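PDB 4MF7: glutathione S-transferase enzyme with thioredoxin-like domain from Bradyrhizobium sp., which probably catalyses the conjugation of glutathione to electrophilic substrates. Local coordinates for residues T32-A37 with T81-S86; Y46-P51 with P69-F74; L138-F143 with T202-A207. One frame throughout, in Å; residues are numbered along the deposited sequence.

Interaction 1: T32-A37 with T81-S86; sequences TKRWPA and TPEFLS
The guanidinium of R34 meets T81 on one face and E83 at its edge. Methyl CG2 of T81 sits over the centre of that face, 3.6 Å from R34 CZ. The carboxylate of E83 lies at the edge, close to the guanidinium plane. The W35 ring has R34 CG over one face, offset toward the rim. The rim atom W35 CZ3 reaches F84 CB at 4.0 Å. F84 CB lies oblique to the indole, and CZ3 lies near the plane of the F84 ring.

R34 grips E83 side-on with two nitrogens, both on one oxygen. R34 NE donates to E83 OE2 at 2.9 Å and 158°. R34 NH2 adds a longer, more bent bond to E83 OE2, 3.2 Å and 137°. Both nitrogens come to OE2 from the same face of the carboxylate, well above its plane. A bend at chi2 (79°) turns the E83 carboxylate to the guanidinium edge. E83 CB packs against R34 CB at 3.7 Å.

T81 is the N-cap of helix 82-87. Its OG1 accepts from F84 N at 3.2 Å and is hydrogen-bonded to H78 O. T81 thus caps the helix with its hydroxyl and covers R34 with its methyl. The salt bridge ties the short helix 31-34 to the first turn of helix 82-87. A carboxylate so near the N-terminus of that helix probably gains from its dipole, and the arginine should further stabilise its negative charge.

Interaction 2: Y46-P51 with P69-F74; sequences YSLPTP and PHAIDF
L48 lies across the end of the strand pairing and reaches I72 and F74 with its outer atoms. From CB, chi1 of -82° sets CG opposite the carbonyl carbon, and L48 CG comes to 3.3 Å from I72 O. Both methyls also rest near that carbonyl oxygen. Beyond it, L48 CD1 meets F74 CD1 at 3.6 Å, obliquely to the ring. The other branch, L48 CD2, touches A71 CB at 4.3 Å.

Next to L48 the two strands pair in parallel. S47 N donates to H70 O at 3.0 Å and 166°, and S47 O accepts from I72 N at 3.1 Å. Y46 and H70 point the same way from one face of the sheet. Their rings are near parallel, with planes 15° apart, but slid so that they barely overlap. H70 NE2 is hydrogen-bonded to Q44 OE1, on strand 43-47. I72 CD1 comes to the edge of the Y46 ring and packs on Y46 CB at 3.8 Å.

The contact joins both strands of the beta-alpha-beta unit 43-47, 53-63, 67-71 of the thioredoxin-like domain. T50 OG1 caps G53 N at the start of the connecting helix. Strand 43-47 also pairs with strand 95-98. Helix 82-87 packs on Y46 and I72 through F84.

Interaction 3: L138-F143 with T202-A207; sequences LQWLHF and TIADIA
W140 and L141 pack on the first turn of helix 203-215, against I203, A204 and A207. W140 CB presses on A204 CB at 3.5 Å, and the indole then leads away from the helix. L141 uses CD2 for most of its contacts: I203 O at 3.7 Å, I203 CG1 at 4.0 Å and A207 CB at 3.9 Å. Its other methyl, CD1, meets I203 CD1. I203 CG1 stands between its backbone N and carbonyl carbon (chi1 61°), and the chain extends from there toward L141. L138 CD2 adds a looser touch on I203 CD1 at 4.3 Å.

The next shell fixes the helix start. T202 and D205 form a capping box: T202 OG1 accepts from A204 N, and T202 N donates to D205 OD2 at 3.0 Å. D205 OD1 takes W236 NE1 and I196 N. D205 is buried; these three donors satisfy its oxygens and would probably stabilise a negative charge there. Within 138-143, W140 CZ3 lies 3.9 Å above the centre of the F143 ring, which backs the indole.

Q139 OE1 bonds F110 N of the second subunit, and H142 stacks on H142 of that subunit. Helix 112-123 packs against L141 and A207 through L116. Helix 171-190 covers W140. Helix 131-138 touches I203 and A204 through T137.

In the fold
Interactions 1 and 2 are neighbours in the thioredoxin-like domain, with centres 13 Å apart. Interaction 2 is nested along the chain inside the loop that interaction 1 closes. They touch through W35, whose CE2 lies 3.5 Å from I72 CD1, and through P36 O, 3.1 Å from H70 CE1. Interaction 3 follows them in the chain and involves the C-terminal helical domain, across the chain's centre. Its centre is about 20 Å from that of interaction 2 and about 29 Å from that of interaction 1. The nearest atoms of interactions 2 and 3 are about 5 Å apart, without touching. Glutathione transferases of this fold usually bind glutathione on the thioredoxin-like domain. Interaction 3 borders the second subunit.

Interaction 1: T32-A37 with T81-S86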
loop_
_atom_site.group_PDB
_atom_site.type_symbol
_atom_site.label_atom_id
_atom_site.label_comp_id
_atom_site.label_asym_id
_atom_site.label_seq_id
_atom_site.Cartn_x
_atom_site.Cartn_y
_atom_site.Cartn_z
ATOM N N THR A 32 -13.899 -15.781 -14.794
ATOM C CA THR A 32 -14.658 -15.571 -16.039
ATOM C C THR A 32 -15.853 -16.526 -16.245
ATOM O O THR A 32 -16.667 -16.275 -17.128
ATOM C CB THR A 32 -13.755 -15.633 -17.280
ATOM O OG1 THR A 32 -13.184 -16.944 -17.405
ATOM C CG2 THR A 32 -12.665 -14.591 -17.185
ATOM N N LYS A 33 -15.952 -17.590 -15.445
ATOM C CA LYS A 33 -17.128 -18.478 -15.446
ATOM C C LYS A 33 -18.330 -17.780 -14.828
ATOM O O LYS A 33 -19.440 -17.933 -15.320
ATOM C CB LYS A 33 -16.821 -19.784 -14.719
ATOM C CG LYS A 33 -15.723 -20.587 -15.403
ATOM C CD LYS A 33 -15.118 -21.639 -14.491
ATOM C CE LYS A 33 -16.070 -22.799 -14.268
ATOM N NZ LYS A 33 -15.516 -23.747 -13.268
ATOM N N ARG A 34 -18.101 -16.980 -13.782
ATOM C CA ARG A 34 -19.164 -16.189 -13.149
ATOM C C ARG A 34 -19.399 -14.792 -13.745
ATOM O O ARG A 34 -20.538 -14.304 -13.749
ATOM C CB ARG A 34 -18.914 -16.082 -11.651
ATOM C CG ARG A 34 -20.093 -15.498 -10.892
ATOM C CD ARG A 34 -19.942 -15.677 -9.395
ATOM N NE ARG A 34 -20.101 -17.066 -8.937
ATOM C CZ ARG A 34 -21.217 -17.595 -8.433
ATOM N NH1 ARG A 34 -22.340 -16.881 -8.343
ATOM N NH2 ARG A 34 -21.211 -18.857 -8.013
ATOM N N TRP A 35 -18.324 -14.137 -14.199
ATOM C CA TRP A 35 -18.398 -12.835 -14.880
ATOM C C TRP A 35 -17.718 -12.941 -16.222
ATOM O O TRP A 35 -16.553 -12.591 -16.357
ATOM C CB TRP A 35 -17.770 -11.702 -14.029
ATOM C CG TRP A 35 -18.529 -11.450 -12.770
ATOM C CD1 TRP A 35 -19.626 -10.659 -12.622
ATOM C CD2 TRP A 35 -18.260 -12.008 -11.481
ATOM N NE1 TRP A 35 -20.056 -10.684 -11.330
ATOM C CE2 TRP A 35 -19.244 -11.517 -10.607
ATOM C CE3 TRP A 35 -17.285 -12.880 -10.983
ATOM C CZ2 TRP A 35 -19.276 -11.854 -9.257
ATOM C CZ3 TRP A 35 -17.322 -13.226 -9.653
ATOM C CH2 TRP A 35 -18.300 -12.697 -8.795
ATOM N N PRO A 36 -18.451 -13.442 -17.241
ATOM C CA PRO A 36 -17.826 -13.719 -18.537
ATOM C C PRO A 36 -17.294 -12.467 -19.220
ATOM O O PRO A 36 -17.861 -11.386 -19.047
ATOM C CB PRO A 36 -18.972 -14.352 -19.359
ATOM C CG PRO A 36 -19.926 -14.880 -18.343
ATOM C CD PRO A 36 -19.846 -13.920 -17.189
ATOM N N ALA A 37 -16.224 -12.628 -19.974
ATOM C CA ALA A 37 -15.653 -11.541 -20.744
ATOM C C ALA A 37 -16.357 -11.456 -22.103
ATOM O O ALA A 37 -16.217 -12.369 -22.915
ATOM C CB ALA A 37 -14.168 -11.784 -20.948
ATOM N N THR A 81 -17.346 -16.192 -3.576
ATOM C CA THR A 81 -17.550 -17.338 -4.466
ATOM C C THR A 81 -16.197 -17.907 -4.849
ATOM O O THR A 81 -15.199 -17.173 -4.848
ATOM C CB THR A 81 -18.320 -16.960 -5.744
ATOM O OG1 THR A 81 -17.564 -15.997 -6.509
ATOM C CG2 THR A 81 -19.707 -16.400 -5.386
ATOM N N PRO A 82 -16.137 -19.207 -5.186
ATOM C CA PRO A 82 -14.830 -19.725 -5.636
ATOM C C PRO A 82 -14.307 -19.027 -6.913
ATOM O O PRO A 82 -13.104 -18.940 -7.141
ATOM C CB PRO A 82 -15.087 -21.223 -5.874
ATOM C CG PRO A 82 -16.517 -21.480 -5.525
ATOM C CD PRO A 82 -17.079 -20.282 -4.832
ATOM N N GLU A 83 -15.207 -18.500 -7.726
ATOM C CA GLU A 83 -14.787 -17.839 -8.961
ATOM C C GLU A 83 -14.064 -16.509 -8.656
ATOM O O GLU A 83 -13.003 -16.237 -9.212
ATOM C CB GLU A 83 -15.995 -17.626 -9.882
ATOM C CG GLU A 83 -16.582 -18.942 -10.415
ATOM C CD GLU A 83 -17.475 -19.663 -9.422
ATOM O OE1 GLU A 83 -17.632 -20.890 -9.574
ATOM O OE2 GLU A 83 -18.027 -19.014 -8.498
ATOM N N PHE A 84 -14.630 -15.706 -7.763
ATOM C CA PHE A 84 -13.959 -14.453 -7.404
ATOM C C PHE A 84 -12.649 -14.729 -6.673
ATOM O O PHE A 84 -11.602 -14.157 -7.006
ATOM C CB PHE A 84 -14.816 -13.524 -6.555
ATOM C CG PHE A 84 -14.177 -12.170 -6.378
ATOM C CD1 PHE A 84 -14.282 -11.228 -7.372
ATOM C CD2 PHE A 84 -13.403 -11.867 -5.257
ATOM C CE1 PHE A 84 -13.680 -9.982 -7.249
ATOM C CE2 PHE A 84 -12.769 -10.627 -5.140
ATOM C CZ PHE A 84 -12.907 -9.677 -6.138
ATOM N N LEU A 85 -12.694 -15.631 -5.692
ATOM C CA LEU A 85 -11.487 -15.929 -4.894
ATOM C C LEU A 85 -10.362 -16.505 -5.725
ATOM O O LEU A 85 -9.187 -16.399 -5.349
ATOM C CB LEU A 85 -11.819 -16.872 -3.728
ATOM C CG LEU A 85 -12.816 -16.381 -2.688
ATOM C CD1 LEU A 85 -13.190 -17.540 -1.753
ATOM C CD2 LEU A 85 -12.259 -15.188 -1.910
ATOM N N SER A 86 -10.693 -17.095 -6.870
ATOM C CA SER A 86 -9.650 -17.628 -7.761
ATOM C C SER A 86 -8.751 -16.511 -8.303
ATOM O O SER A 86 -7.594 -16.753 -8.629
ATOM C CB SER A 86 -10.248 -18.452 -8.918
ATOM O OG SER A 86 -10.750 -17.635 -9.973
#

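Interaction 2: Y46-P51 with P69-F74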
loop_
_atom_site.group_PDB
_atom_site.type_symbol
_atom_site.label_atom_id
_atom_site.label_comp_id
_atom_site.label_asym_id
_atom_site.label_seq_id
_atom_site.Cartn_x
_atom_site.Cartn_y
_atom_site.Cartn_z
ATOM N N TYR A 46 -13.034 -6.055 -12.065
ATOM C CA TYR A 46 -13.986 -6.653 -11.138
ATOM C C TYR A 46 -14.019 -5.782 -9.912
ATOM O O TYR A 46 -13.052 -5.748 -9.159
ATOM C CB TYR A 46 -13.592 -8.089 -10.790
ATOM C CG TYR A 46 -13.269 -8.930 -12.000
ATOM C CD1 TYR A 46 -14.278 -9.594 -12.709
ATOM C CD2 TYR A 46 -11.961 -9.027 -12.482
ATOM C CE1 TYR A 46 -13.987 -10.321 -13.855
ATOM C CE2 TYR A 46 -11.671 -9.765 -13.619
ATOM C CZ TYR A 46 -12.698 -10.427 -14.289
ATOM O OH TYR A 46 -12.423 -11.141 -15.439
ATOM N N SER A 47 -15.119 -5.054 -9.707
ATOM C CA SER A 47 -15.079 -3.958 -8.776
ATOM C C SER A 47 -16.450 -3.490 -8.347
ATOM O O SER A 47 -17.457 -4.090 -8.701
ATOM C CB SER A 47 -14.288 -2.807 -9.413
ATOM O OG SER A 47 -13.909 -1.846 -8.448
ATOM N N LEU A 48 -16.441 -2.436 -7.545
ATOM C CA LEU A 48 -17.632 -1.692 -7.124
ATOM C C LEU A 48 -17.172 -0.251 -6.978
ATOM O O LEU A 48 -15.979 -0.021 -6.724
ATOM C CB LEU A 48 -18.151 -2.179 -5.773
ATOM C CG LEU A 48 -19.033 -3.418 -5.678
ATOM C CD1 LEU A 48 -19.373 -3.629 -4.201
ATOM C CD2 LEU A 48 -20.283 -3.291 -6.539
ATOM N N PRO A 49 -18.082 0.727 -7.156
ATOM C CA PRO A 49 -17.708 2.137 -7.085
ATOM C C PRO A 49 -17.521 2.653 -5.651
ATOM O O PRO A 49 -18.108 3.668 -5.263
ATOM C CB PRO A 49 -18.848 2.845 -7.833
ATOM C CG PRO A 49 -20.039 1.979 -7.588
ATOM C CD PRO A 49 -19.502 0.564 -7.542
ATOM N N THR A 50 -16.648 1.979 -4.905
ATOM C CA THR A 50 -16.270 2.355 -3.548
ATOM C C THR A 50 -15.019 3.242 -3.641
ATOM O O THR A 50 -14.436 3.397 -4.731
ATOM C CB THR A 50 -15.936 1.116 -2.688
ATOM O OG1 THR A 50 -14.800 0.434 -3.246
ATOM C CG2 THR A 50 -17.116 0.161 -2.625
ATOM N N PRO A 51 -14.618 3.847 -2.522
ATOM C CA PRO A 51 -13.380 4.652 -2.552
ATOM C C PRO A 51 -12.164 3.860 -3.037
ATOM O O PRO A 51 -11.309 4.415 -3.747
ATOM C CB PRO A 51 -13.217 5.103 -1.105
ATOM C CG PRO A 51 -14.613 5.124 -0.564
ATOM C CD PRO A 51 -15.341 4.000 -1.236
ATOM N N PRO A 69 -15.961 -3.471 -17.351
ATOM C CA PRO A 69 -16.273 -3.550 -15.942
ATOM C C PRO A 69 -17.335 -4.580 -15.564
ATOM O O PRO A 69 -18.263 -4.852 -16.341
ATOM C CB PRO A 69 -16.758 -2.135 -15.630
ATOM C CG PRO A 69 -17.484 -1.741 -16.875
ATOM C CD PRO A 69 -16.602 -2.293 -17.973
ATOM N N HIS A 70 -17.174 -5.154 -14.384
ATOM C CA HIS A 70 -18.086 -6.134 -13.810
ATOM C C HIS A 70 -18.310 -5.772 -12.348
ATOM O O HIS A 70 -17.375 -5.775 -11.558
ATOM C CB HIS A 70 -17.535 -7.556 -13.894
ATOM C CG HIS A 70 -17.155 -7.993 -15.277
ATOM N ND1 HIS A 70 -18.060 -8.535 -16.170
ATOM C CD2 HIS A 70 -15.970 -7.937 -15.931
ATOM C CE1 HIS A 70 -17.436 -8.821 -17.301
ATOM N NE2 HIS A 70 -16.173 -8.454 -17.187
ATOM N N ALA A 71 -19.561 -5.484 -11.996
ATOM C CA ALA A 71 -19.937 -5.230 -10.612
ATOM C C ALA A 71 -19.938 -6.535 -9.839
ATOM O O ALA A 71 -20.495 -7.530 -10.285
ATOM C CB ALA A 71 -21.311 -4.569 -10.521
ATOM N N ILE A 72 -19.306 -6.518 -8.679
ATOM C CA ILE A 72 -19.207 -7.678 -7.817
ATOM C C ILE A 72 -20.204 -7.446 -6.677
ATOM O O ILE A 72 -20.041 -6.527 -5.887
ATOM C CB ILE A 72 -17.759 -7.836 -7.305
ATOM C CG1 ILE A 72 -16.783 -7.948 -8.493
ATOM C CG2 ILE A 72 -17.620 -9.040 -6.392
ATOM C CD1 ILE A 72 -17.036 -9.084 -9.449
ATOM N N ASP A 73 -21.262 -8.253 -6.637
ATOM C CA ASP A 73 -22.372 -8.035 -5.688
ATOM C C ASP A 73 -22.024 -8.597 -4.307
ATOM O O ASP A 73 -22.148 -9.803 -4.063
ATOM C CB ASP A 73 -23.664 -8.672 -6.237
ATOM C CG ASP A 73 -24.932 -8.216 -5.503
ATOM O OD1 ASP A 73 -24.839 -7.625 -4.403
ATOM O OD2 ASP A 73 -26.035 -8.472 -6.040
ATOM N N PHE A 74 -21.584 -7.713 -3.411
ATOM C CA PHE A 74 -21.270 -8.083 -2.021
ATOM C C PHE A 74 -22.544 -8.415 -1.229
ATOM O O PHE A 74 -22.502 -9.200 -0.287
ATOM C CB PHE A 74 -20.465 -6.974 -1.314
ATOM C CG PHE A 74 -18.990 -6.997 -1.626
ATOM C CD1 PHE A 74 -18.534 -6.936 -2.944
ATOM C CD2 PHE A 74 -18.054 -7.062 -0.603
ATOM C CE1 PHE A 74 -17.172 -6.964 -3.228
ATOM C CE2 PHE A 74 -16.695 -7.077 -0.880
ATOM C CZ PHE A 74 -16.252 -7.026 -2.192
#

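Interaction 3: L138-F143 with T202-A207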
loop_
_atom_site.group_PDB
_atom_site.type_symbol
_atom_site.label_atom_id
_atom_site.label_comp_id
_atom_site.label_asym_id
_atom_site.label_seq_id
_atom_site.Cartn_x
_atom_site.Cartn_y
_atom_site.Cartn_z
ATOM N N LEU A 138 4.394 7.370 -4.836
ATOM C CA LEU A 138 3.953 6.091 -4.283
ATOM C C LEU A 138 3.498 6.165 -2.822
ATOM O O LEU A 138 2.690 5.326 -2.390
ATOM C CB LEU A 138 5.068 5.044 -4.416
ATOM C CG LEU A 138 5.593 4.753 -5.825
ATOM C CD1 LEU A 138 6.353 3.432 -5.779
ATOM C CD2 LEU A 138 4.491 4.695 -6.886
ATOM N N GLN A 139 4.003 7.144 -2.082
ATOM C CA GLN A 139 3.640 7.323 -0.687
ATOM C C GLN A 139 2.125 7.481 -0.553
ATOM O O GLN A 139 1.559 7.083 0.436
ATOM C CB GLN A 139 4.319 8.533 -0.075
ATOM C CG GLN A 139 5.850 8.493 -0.060
ATOM C CD GLN A 139 6.469 9.803 0.359
ATOM O OE1 GLN A 139 7.368 9.843 1.224
ATOM N NE2 GLN A 139 6.005 10.903 -0.250
ATOM N N TRP A 140 1.491 8.088 -1.561
ATOM C CA TRP A 140 0.069 8.465 -1.495
ATOM C C TRP A 140 -0.896 7.375 -1.907
ATOM O O TRP A 140 -2.087 7.590 -1.833
ATOM C CB TRP A 140 -0.164 9.716 -2.350
ATOM C CG TRP A 140 0.632 10.826 -1.822
ATOM C CD1 TRP A 140 1.923 11.194 -2.196
ATOM C CD2 TRP A 140 0.257 11.708 -0.775
ATOM N NE1 TRP A 140 2.353 12.225 -1.416
ATOM C CE2 TRP A 140 1.348 12.575 -0.549
ATOM C CE3 TRP A 140 -0.900 11.846 0.012
ATOM C CZ2 TRP A 140 1.317 13.576 0.426
ATOM C CZ3 TRP A 140 -0.933 12.860 0.981
ATOM C CH2 TRP A 140 0.176 13.705 1.176
ATOM N N LEU A 141 -0.399 6.202 -2.309
ATOM C CA LEU A 141 -1.278 5.131 -2.733
ATOM C C LEU A 141 -1.914 4.406 -1.562
ATOM O O LEU A 141 -2.826 3.673 -1.765
ATOM C CB LEU A 141 -0.573 4.130 -3.632
ATOM C CG LEU A 141 0.047 4.780 -4.856
ATOM C CD1 LEU A 141 0.786 3.707 -5.629
ATOM C CD2 LEU A 141 -1.023 5.441 -5.738
ATOM N N HIS A 142 -1.415 4.643 -0.355
ATOM C CA HIS A 142 -1.886 3.999 0.863
ATOM C C HIS A 142 -1.876 5.059 1.950
ATOM O O HIS A 142 -1.195 4.946 2.963
ATOM C CB HIS A 142 -0.991 2.802 1.188
ATOM C CG HIS A 142 -1.007 1.774 0.103
ATOM N ND1 HIS A 142 -0.034 1.704 -0.869
ATOM C CD2 HIS A 142 -1.927 0.835 -0.214
ATOM C CE1 HIS A 142 -0.330 0.729 -1.708
ATOM N NE2 HIS A 142 -1.478 0.189 -1.336
ATOM N N PHE A 143 -2.659 6.093 1.686
ATOM C CA PHE A 143 -2.735 7.272 2.516
ATOM C C PHE A 143 -3.901 7.059 3.437
ATOM O O PHE A 143 -3.717 6.905 4.628
ATOM C CB PHE A 143 -2.944 8.532 1.681
ATOM C CG PHE A 143 -3.201 9.748 2.495
ATOM C CD1 PHE A 143 -2.305 10.139 3.445
ATOM C CD2 PHE A 143 -4.362 10.463 2.346
ATOM C CE1 PHE A 143 -2.537 11.236 4.214
ATOM C CE2 PHE A 143 -4.602 11.559 3.110
ATOM C CZ PHE A 143 -3.688 11.952 4.042
ATOM N N THR A 202 -1.277 12.949 -10.988
ATOM C CA THR A 202 -0.692 11.623 -10.909
ATOM C C THR A 202 -1.614 10.592 -10.286
ATOM O O THR A 202 -2.706 10.916 -9.822
ATOM C CB THR A 202 0.629 11.615 -10.064
ATOM O OG1 THR A 202 0.336 11.914 -8.696
ATOM C CG2 THR A 202 1.704 12.588 -10.624
ATOM N N ILE A 203 -1.150 9.350 -10.263
ATOM C CA ILE A 203 -1.812 8.296 -9.505
ATOM C C ILE A 203 -2.055 8.649 -8.020
ATOM O O ILE A 203 -2.964 8.079 -7.396
ATOM C CB ILE A 203 -1.151 6.906 -9.673
ATOM C CG1 ILE A 203 0.320 6.862 -9.179
ATOM C CG2 ILE A 203 -1.296 6.395 -11.066
ATOM C CD1 ILE A 203 0.929 5.472 -9.247
ATOM N N ALA A 204 -1.289 9.587 -7.453
ATOM C CA ALA A 204 -1.565 10.086 -6.081
ATOM C C ALA A 204 -2.946 10.747 -5.953
ATOM O O ALA A 204 -3.668 10.480 -5.014
ATOM C CB ALA A 204 -0.480 11.032 -5.593
ATOM N N ASP A 205 -3.287 11.637 -6.888
ATOM C CA ASP A 205 -4.619 12.272 -6.929
ATOM C C ASP A 205 -5.716 11.242 -7.249
ATOM O O ASP A 205 -6.781 11.216 -6.603
ATOM C CB ASP A 205 -4.632 13.409 -7.942
ATOM C CG ASP A 205 -3.450 14.344 -7.753
ATOM O OD1 ASP A 205 -3.476 15.168 -6.799
ATOM O OD2 ASP A 205 -2.512 14.196 -8.555
ATOM N N ILE A 206 -5.415 10.361 -8.204
ATOM C CA ILE A 206 -6.344 9.318 -8.626
ATOM C C ILE A 206 -6.647 8.396 -7.449
ATOM O O ILE A 206 -7.760 7.924 -7.316
ATOM C CB ILE A 206 -5.809 8.568 -9.871
ATOM C CG1 ILE A 206 -5.723 9.534 -11.068
ATOM C CG2 ILE A 206 -6.602 7.310 -10.203
ATOM C CD1 ILE A 206 -4.933 8.969 -12.235
ATOM N N ALA A 207 -5.660 8.162 -6.577
ATOM C CA ALA A 207 -5.862 7.288 -5.425
ATOM C C ALA A 207 -6.691 7.939 -4.304
ATOM O O ALA A 207 -7.264 7.243 -3.480
ATOM C CB ALA A 207 -4.515 6.847 -4.859
#